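Local coordinates for mitochondrial antiviral signaling protein (MAVS) (Equus caballus, PDB 4O9L), which probably relays antiviral innate immune signals at mitochondria, its caspase recruitment domain assembling with other copies into prion-like filaments, at residues S20-P32 / Y49-F62. The protein carries 1 engineered substitution. Sequence-based numbering, arbitrary orientation.
Engineered in segment 20-32: Arg-29 (natural residue Glu).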
loop_
_atom_site.group_PDB
_atom_site.type_symbol
_atom_site.label_atom_id
_atom_site.label_comp_id
_atom_site.label_asym_id
_atom_site.label_seq_id
_atom_site.Cartn_x
_atom_site.Cartn_y
_atom_site.Cartn_z
ATOM N N SER A 20 -0.236 -7.548 10.149
ATOM C CA SER A 20 -1.547 -8.105 10.474
ATOM C C SER A 20 -2.588 -7.013 10.727
ATOM O O SER A 20 -3.789 -7.242 10.564
ATOM C CB SER A 20 -1.472 -9.093 11.641
ATOM O OG SER A 20 -1.318 -8.418 12.868
ATOM N N ASN A 21 -2.127 -5.820 11.099
ATOM C CA ASN A 21 -3.012 -4.663 11.215
ATOM C C ASN A 21 -3.641 -4.282 9.884
ATOM O O ASN A 21 -4.687 -3.616 9.851
ATOM C CB ASN A 21 -2.252 -3.448 11.757
ATOM C CG ASN A 21 -1.839 -3.608 13.207
ATOM O OD1 ASN A 21 -1.982 -4.684 13.795
ATOM N ND2 ASN A 21 -1.314 -2.527 13.795
ATOM N N PHE A 22 -2.996 -4.696 8.791
ATOM C CA PHE A 22 -3.383 -4.269 7.449
ATOM C C PHE A 22 -4.118 -5.363 6.676
ATOM O O PHE A 22 -4.433 -5.205 5.496
ATOM C CB PHE A 22 -2.141 -3.758 6.691
ATOM C CG PHE A 22 -1.579 -2.480 7.272
ATOM C CD1 PHE A 22 -2.071 -1.245 6.866
ATOM C CD2 PHE A 22 -0.614 -2.515 8.265
ATOM C CE1 PHE A 22 -1.591 -0.061 7.428
ATOM C CE2 PHE A 22 -0.124 -1.341 8.831
ATOM C CZ PHE A 22 -0.611 -0.110 8.408
ATOM N N SER A 23 -4.425 -6.467 7.351
ATOM C CA SER A 23 -4.949 -7.649 6.664
ATOM C C SER A 23 -6.356 -7.487 6.081
ATOM O O SER A 23 -6.777 -8.278 5.235
ATOM C CB SER A 23 -4.902 -8.872 7.581
ATOM O OG SER A 23 -5.882 -8.773 8.596
ATOM N N ARG A 24 -7.086 -6.472 6.523
ATOM C CA ARG A 24 -8.451 -6.277 6.038
ATOM C C ARG A 24 -8.547 -5.374 4.808
ATOM O O ARG A 24 -9.643 -5.098 4.319
ATOM C CB ARG A 24 -9.380 -5.802 7.164
ATOM C CG ARG A 24 -9.924 -6.957 8.011
ATOM C CD ARG A 24 -10.473 -6.477 9.356
ATOM N NE ARG A 24 -9.440 -5.819 10.154
ATOM C CZ ARG A 24 -8.554 -6.459 10.911
ATOM N NH1 ARG A 24 -7.644 -5.776 11.594
ATOM N NH2 ARG A 24 -8.573 -7.782 10.981
ATOM N N ILE A 25 -7.403 -4.925 4.299
ATOM C CA ILE A 25 -7.381 -4.294 2.985
ATOM C C ILE A 25 -7.844 -5.368 2.005
ATOM O O ILE A 25 -7.431 -6.527 2.116
ATOM C CB ILE A 25 -5.953 -3.830 2.616
ATOM C CG1 ILE A 25 -5.493 -2.737 3.586
ATOM C CG2 ILE A 25 -5.870 -3.346 1.156
ATOM C CD1 ILE A 25 -4.061 -2.275 3.355
ATOM N N HIS A 26 -8.731 -5.010 1.083
ATOM C CA HIS A 26 -9.075 -5.907 -0.010
ATOM C C HIS A 26 -8.316 -5.414 -1.233
ATOM O O HIS A 26 -8.586 -4.318 -1.728
ATOM C CB HIS A 26 -10.575 -5.888 -0.288
ATOM C CG HIS A 26 -10.998 -6.820 -1.383
ATOM N ND1 HIS A 26 -12.171 -6.658 -2.092
ATOM C CD2 HIS A 26 -10.406 -7.931 -1.888
ATOM C CE1 HIS A 26 -12.280 -7.624 -2.986
ATOM N NE2 HIS A 26 -11.220 -8.409 -2.885
ATOM N N VAL A 27 -7.369 -6.212 -1.712
ATOM C CA VAL A 27 -6.470 -5.761 -2.779
ATOM C C VAL A 27 -7.207 -5.235 -4.008
ATOM O O VAL A 27 -6.897 -4.151 -4.523
ATOM C CB VAL A 27 -5.473 -6.873 -3.191
ATOM C CG1 VAL A 27 -4.747 -6.508 -4.503
ATOM C CG2 VAL A 27 -4.472 -7.107 -2.078
ATOM N N LEU A 28 -8.203 -5.979 -4.468
ATOM C CA LEU A 28 -8.884 -5.614 -5.704
ATOM C C LEU A 28 -9.589 -4.273 -5.574
ATOM O O LEU A 28 -9.607 -3.480 -6.510
ATOM C CB LEU A 28 -9.866 -6.707 -6.127
ATOM C CG LEU A 28 -9.261 -7.968 -6.746
ATOM C CD1 LEU A 28 -10.378 -8.762 -7.451
ATOM C CD2 LEU A 28 -8.129 -7.633 -7.721
ATOM N N ARG A 29 -10.154 -4.014 -4.399
ATOM C CA ARG A 29 -10.840 -2.758 -4.151
ATOM C C ARG A 29 -9.888 -1.571 -4.056
ATOM O O ARG A 29 -10.215 -0.484 -4.519
ATOM C CB ARG A 29 -11.675 -2.844 -2.871
ATOM C CG ARG A 29 -12.405 -1.563 -2.554
ATOM C CD ARG A 29 -13.282 -1.689 -1.319
ATOM N NE ARG A 29 -14.038 -0.460 -1.113
ATOM C CZ ARG A 29 -14.709 -0.175 -0.006
ATOM N NH1 ARG A 29 -15.368 0.978 0.088
ATOM N NH2 ARG A 29 -14.712 -1.041 1.002
ATOM N N ILE A 30 -8.712 -1.770 -3.471
ATOM C CA ILE A 30 -7.809 -0.643 -3.246
ATOM C C ILE A 30 -7.002 -0.241 -4.488
ATOM O O ILE A 30 -6.707 0.946 -4.662
ATOM C CB ILE A 30 -6.876 -0.848 -2.022
ATOM C CG1 ILE A 30 -6.325 0.515 -1.544
ATOM C CG2 ILE A 30 -5.744 -1.829 -2.361
ATOM C CD1 ILE A 30 -5.612 0.490 -0.172
ATOM N N LEU A 31 -6.675 -1.217 -5.345
ATOM C CA LEU A 31 -5.818 -0.991 -6.524
ATOM C C LEU A 31 -6.145 0.252 -7.388
ATOM O O LEU A 31 -5.244 1.041 -7.678
ATOM C CB LEU A 31 -5.741 -2.244 -7.414
ATOM C CG LEU A 31 -4.871 -3.418 -6.964
ATOM C CD1 LEU A 31 -4.998 -4.592 -7.940
ATOM C CD2 LEU A 31 -3.409 -2.996 -6.846
ATOM N N PRO A 32 -7.423 0.431 -7.799
ATOM C CA PRO A 32 -7.691 1.556 -8.702
ATOM C C PRO A 32 -7.480 2.920 -8.040
ATOM O O PRO A 32 -7.379 3.922 -8.755
ATOM C CB PRO A 32 -9.177 1.383 -9.059
ATOM C CG PRO A 32 -9.539 -0.006 -8.635
ATOM C CD PRO A 32 -8.658 -0.312 -7.482
ATOM N N TYR A 49 -3.308 -11.243 -7.807
ATOM C CA TYR A 49 -4.433 -11.493 -6.916
ATOM C C TYR A 49 -5.174 -12.762 -7.314
ATOM O O TYR A 49 -5.440 -13.625 -6.472
ATOM C CB TYR A 49 -5.406 -10.300 -6.900
ATOM C CG TYR A 49 -6.574 -10.515 -5.959
ATOM C CD1 TYR A 49 -6.488 -10.147 -4.619
ATOM C CD2 TYR A 49 -7.749 -11.112 -6.404
ATOM C CE1 TYR A 49 -7.545 -10.362 -3.754
ATOM C CE2 TYR A 49 -8.811 -11.331 -5.547
ATOM C CZ TYR A 49 -8.706 -10.951 -4.224
ATOM O OH TYR A 49 -9.768 -11.171 -3.375
ATOM N N GLU A 50 -5.515 -12.874 -8.593
ATOM C CA GLU A 50 -6.317 -14.004 -9.052
ATOM C C GLU A 50 -5.654 -15.334 -8.695
ATOM O O GLU A 50 -6.320 -16.269 -8.243
ATOM C CB GLU A 50 -6.564 -13.928 -10.561
ATOM C CG GLU A 50 -7.363 -15.114 -11.100
ATOM C CD GLU A 50 -7.633 -15.011 -12.591
ATOM O OE1 GLU A 50 -8.088 -13.940 -13.042
ATOM O OE2 GLU A 50 -7.391 -15.999 -13.317
ATOM N N ARG A 51 -4.334 -15.389 -8.865
ATOM C CA ARG A 51 -3.572 -16.613 -8.652
ATOM C C ARG A 51 -3.258 -16.898 -7.176
ATOM O O ARG A 51 -3.432 -18.028 -6.699
ATOM C CB ARG A 51 -2.273 -16.572 -9.478
ATOM C CG ARG A 51 -1.431 -17.835 -9.360
ATOM C CD ARG A 51 -0.369 -17.924 -10.459
ATOM N NE ARG A 51 0.356 -19.188 -10.368
ATOM C CZ ARG A 51 0.986 -19.772 -11.378
ATOM N NH1 ARG A 51 0.990 -19.200 -12.576
ATOM N NH2 ARG A 51 1.622 -20.924 -11.181
ATOM N N TRP A 52 -2.790 -15.873 -6.458
ATOM C CA TRP A 52 -2.267 -16.061 -5.096
ATOM C C TRP A 52 -3.210 -15.617 -3.980
ATOM O O TRP A 52 -3.022 -15.986 -2.819
ATOM C CB TRP A 52 -0.894 -15.385 -4.925
ATOM C CG TRP A 52 0.231 -16.143 -5.596
ATOM C CD1 TRP A 52 0.913 -17.213 -5.096
ATOM C CD2 TRP A 52 0.784 -15.881 -6.895
ATOM N NE1 TRP A 52 1.868 -17.632 -5.999
ATOM C CE2 TRP A 52 1.811 -16.832 -7.110
ATOM C CE3 TRP A 52 0.519 -14.936 -7.890
ATOM C CZ2 TRP A 52 2.567 -16.860 -8.283
ATOM C CZ3 TRP A 52 1.272 -14.962 -9.053
ATOM C CH2 TRP A 52 2.290 -15.920 -9.238
ATOM N N GLY A 53 -4.227 -14.833 -4.311
ATOM C CA GLY A 53 -5.185 -14.446 -3.294
ATOM C C GLY A 53 -4.758 -13.195 -2.547
ATOM O O GLY A 53 -3.670 -12.654 -2.778
ATOM N N ASN A 54 -5.611 -12.739 -1.636
ATOM C CA ASN A 54 -5.429 -11.433 -1.010
ATOM C C ASN A 54 -4.156 -11.308 -0.173
ATOM O O ASN A 54 -3.389 -10.350 -0.315
ATOM C CB ASN A 54 -6.648 -11.085 -0.144
ATOM C CG ASN A 54 -6.743 -9.601 0.145
ATOM O OD1 ASN A 54 -7.080 -8.810 -0.748
ATOM N ND2 ASN A 54 -6.442 -9.207 1.394
ATOM N N GLN A 55 -3.933 -12.287 0.696
ATOM C CA GLN A 55 -2.871 -12.196 1.686
ATOM C C GLN A 55 -1.476 -12.103 1.048
ATOM O O GLN A 55 -0.706 -11.203 1.377
ATOM C CB GLN A 55 -2.977 -13.372 2.662
ATOM C CG GLN A 55 -1.862 -13.471 3.682
ATOM C CD GLN A 55 -1.983 -14.722 4.538
ATOM O OE1 GLN A 55 -1.608 -15.820 4.114
ATOM N NE2 GLN A 55 -2.516 -14.564 5.745
ATOM N N ASP A 56 -1.156 -13.004 0.120
ATOM C CA ASP A 56 0.147 -12.950 -0.543
ATOM C C ASP A 56 0.277 -11.749 -1.477
ATOM O O ASP A 56 1.359 -11.161 -1.586
ATOM C CB ASP A 56 0.452 -14.253 -1.291
ATOM C CG ASP A 56 0.794 -15.400 -0.350
ATOM O OD1 ASP A 56 1.387 -15.141 0.718
ATOM O OD2 ASP A 56 0.476 -16.563 -0.681
ATOM N N THR A 57 -0.820 -11.377 -2.135
ATOM C CA THR A 57 -0.814 -10.236 -3.057
ATOM C C THR A 57 -0.662 -8.914 -2.305
ATOM O O THR A 57 -0.075 -7.952 -2.808
ATOM C CB THR A 57 -2.080 -10.229 -3.938
ATOM O OG1 THR A 57 -2.207 -11.517 -4.553
ATOM C CG2 THR A 57 -1.986 -9.170 -5.030
ATOM N N LEU A 58 -1.166 -8.878 -1.081
ATOM C CA LEU A 58 -0.995 -7.703 -0.251
ATOM C C LEU A 58 0.492 -7.481 0.057
ATOM O O LEU A 58 0.970 -6.341 0.051
ATOM C CB LEU A 58 -1.823 -7.842 1.027
ATOM C CG LEU A 58 -1.931 -6.592 1.892
ATOM C CD1 LEU A 58 -2.566 -5.452 1.104
ATOM C CD2 LEU A 58 -2.740 -6.904 3.153
ATOM N N LEU A 59 1.228 -8.563 0.314
ATOM C CA LEU A 59 2.667 -8.449 0.532
ATOM C C LEU A 59 3.319 -7.856 -0.718
ATOM O O LEU A 59 4.136 -6.924 -0.645
ATOM C CB LEU A 59 3.275 -9.812 0.857
ATOM C CG LEU A 59 2.936 -10.393 2.236
ATOM C CD1 LEU A 59 3.377 -11.841 2.346
ATOM C CD2 LEU A 59 3.575 -9.573 3.350
ATOM N N GLU A 60 2.934 -8.388 -1.874
ATOM C CA GLU A 60 3.487 -7.926 -3.137
ATOM C C GLU A 60 3.081 -6.477 -3.420
ATOM O O GLU A 60 3.852 -5.699 -3.989
ATOM C CB GLU A 60 3.074 -8.877 -4.268
ATOM C CG GLU A 60 3.529 -8.458 -5.663
ATOM C CD GLU A 60 5.031 -8.273 -5.777
ATOM O OE1 GLU A 60 5.797 -8.908 -5.010
ATOM O OE2 GLU A 60 5.449 -7.479 -6.651
ATOM N N LEU A 61 1.878 -6.112 -2.998
ATOM C CA LEU A 61 1.388 -4.749 -3.188
ATOM C C LEU A 61 2.288 -3.717 -2.491
ATOM O O LEU A 61 2.636 -2.685 -3.070
ATOM C CB LEU A 61 -0.055 -4.620 -2.686
ATOM C CG LEU A 61 -0.664 -3.209 -2.757
ATOM C CD1 LEU A 61 -0.630 -2.681 -4.190
ATOM C CD2 LEU A 61 -2.096 -3.184 -2.220
ATOM N N PHE A 62 2.678 -4.005 -1.253
ATOM C CA PHE A 62 3.493 -3.053 -0.496
ATOM C C PHE A 62 4.884 -2.893 -1.094
ATOM O O PHE A 62 5.389 -1.770 -1.221
ATOM C CB PHE A 62 3.537 -3.418 0.996
ATOM C CG PHE A 62 2.224 -3.179 1.719
ATOM C CD1 PHE A 62 1.574 -1.946 1.621
ATOM C CD2 PHE A 62 1.637 -4.184 2.483
ATOM C CE1 PHE A 62 0.363 -1.713 2.285
ATOM C CE2 PHE A 62 0.422 -3.965 3.152
ATOM C CZ PHE A 62 -0.215 -2.729 3.046
HETATM O O HOH W 1 -5.315 -10.151 4.045
#
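With CG of Asn-54 trans to the backbone N (chi1 -161°), the side chain reaches out from helix 39-66 and grips the backbone of 25-27 at two points. Asn-54 OD1 accepts the N-H of Val-27 (N to OD1 2.8 Å), almost straight (177°) and in the carbonyl plane. Asn-54 ND2 donates to Ile-25 O at 2.9 Å, and also to a water that in turn donates to Ser-23 O. Three bonds therefore fix the rotation of the amide just where the chain turns into helix 27-30, His-26 being its N-cap residue. Val-27 follows as a knob, lodged among Tyr-49, Asn-54, Thr-57 and Leu-58; its CB lies 3.7 Å from Tyr-49 CD1, and its CG1 meets the methyl of Thr-57.

Tyr-49, its CG likewise trans to the backbone N, offers one ring face to Leu-28, whose side chain crosses it at about a right angle in a CH-pi contact, with Leu-28 CG 3.6 Å from the ring centroid. At the far end of the same ring, Tyr-49 OH accepts a bent bond from His-26 NE2 at 3.2 Å, close to the imidazole plane, with the two ring planes inclined at 61°. Alongside these bonds the packing is apolar: Leu-58 pushes CD1 against CG2 of Ile-25, at 3.9 Å, and CD2 against the carbonyl of Phe-22, while Phe-62 CZ touches Ile-25 CD1. Farther along, Leu-61 splits its methyls, CD1 to Leu-31 and CD2 to Ile-30.

The kinked helix 39-66 is thus pinned to the short helix 27-30 and the turn before it within the death-fold helical bundle; helix 71-81 packs on Ile-25, Ile-30 and Phe-62, and helix 6-17 on Phe-22 and Phe-62.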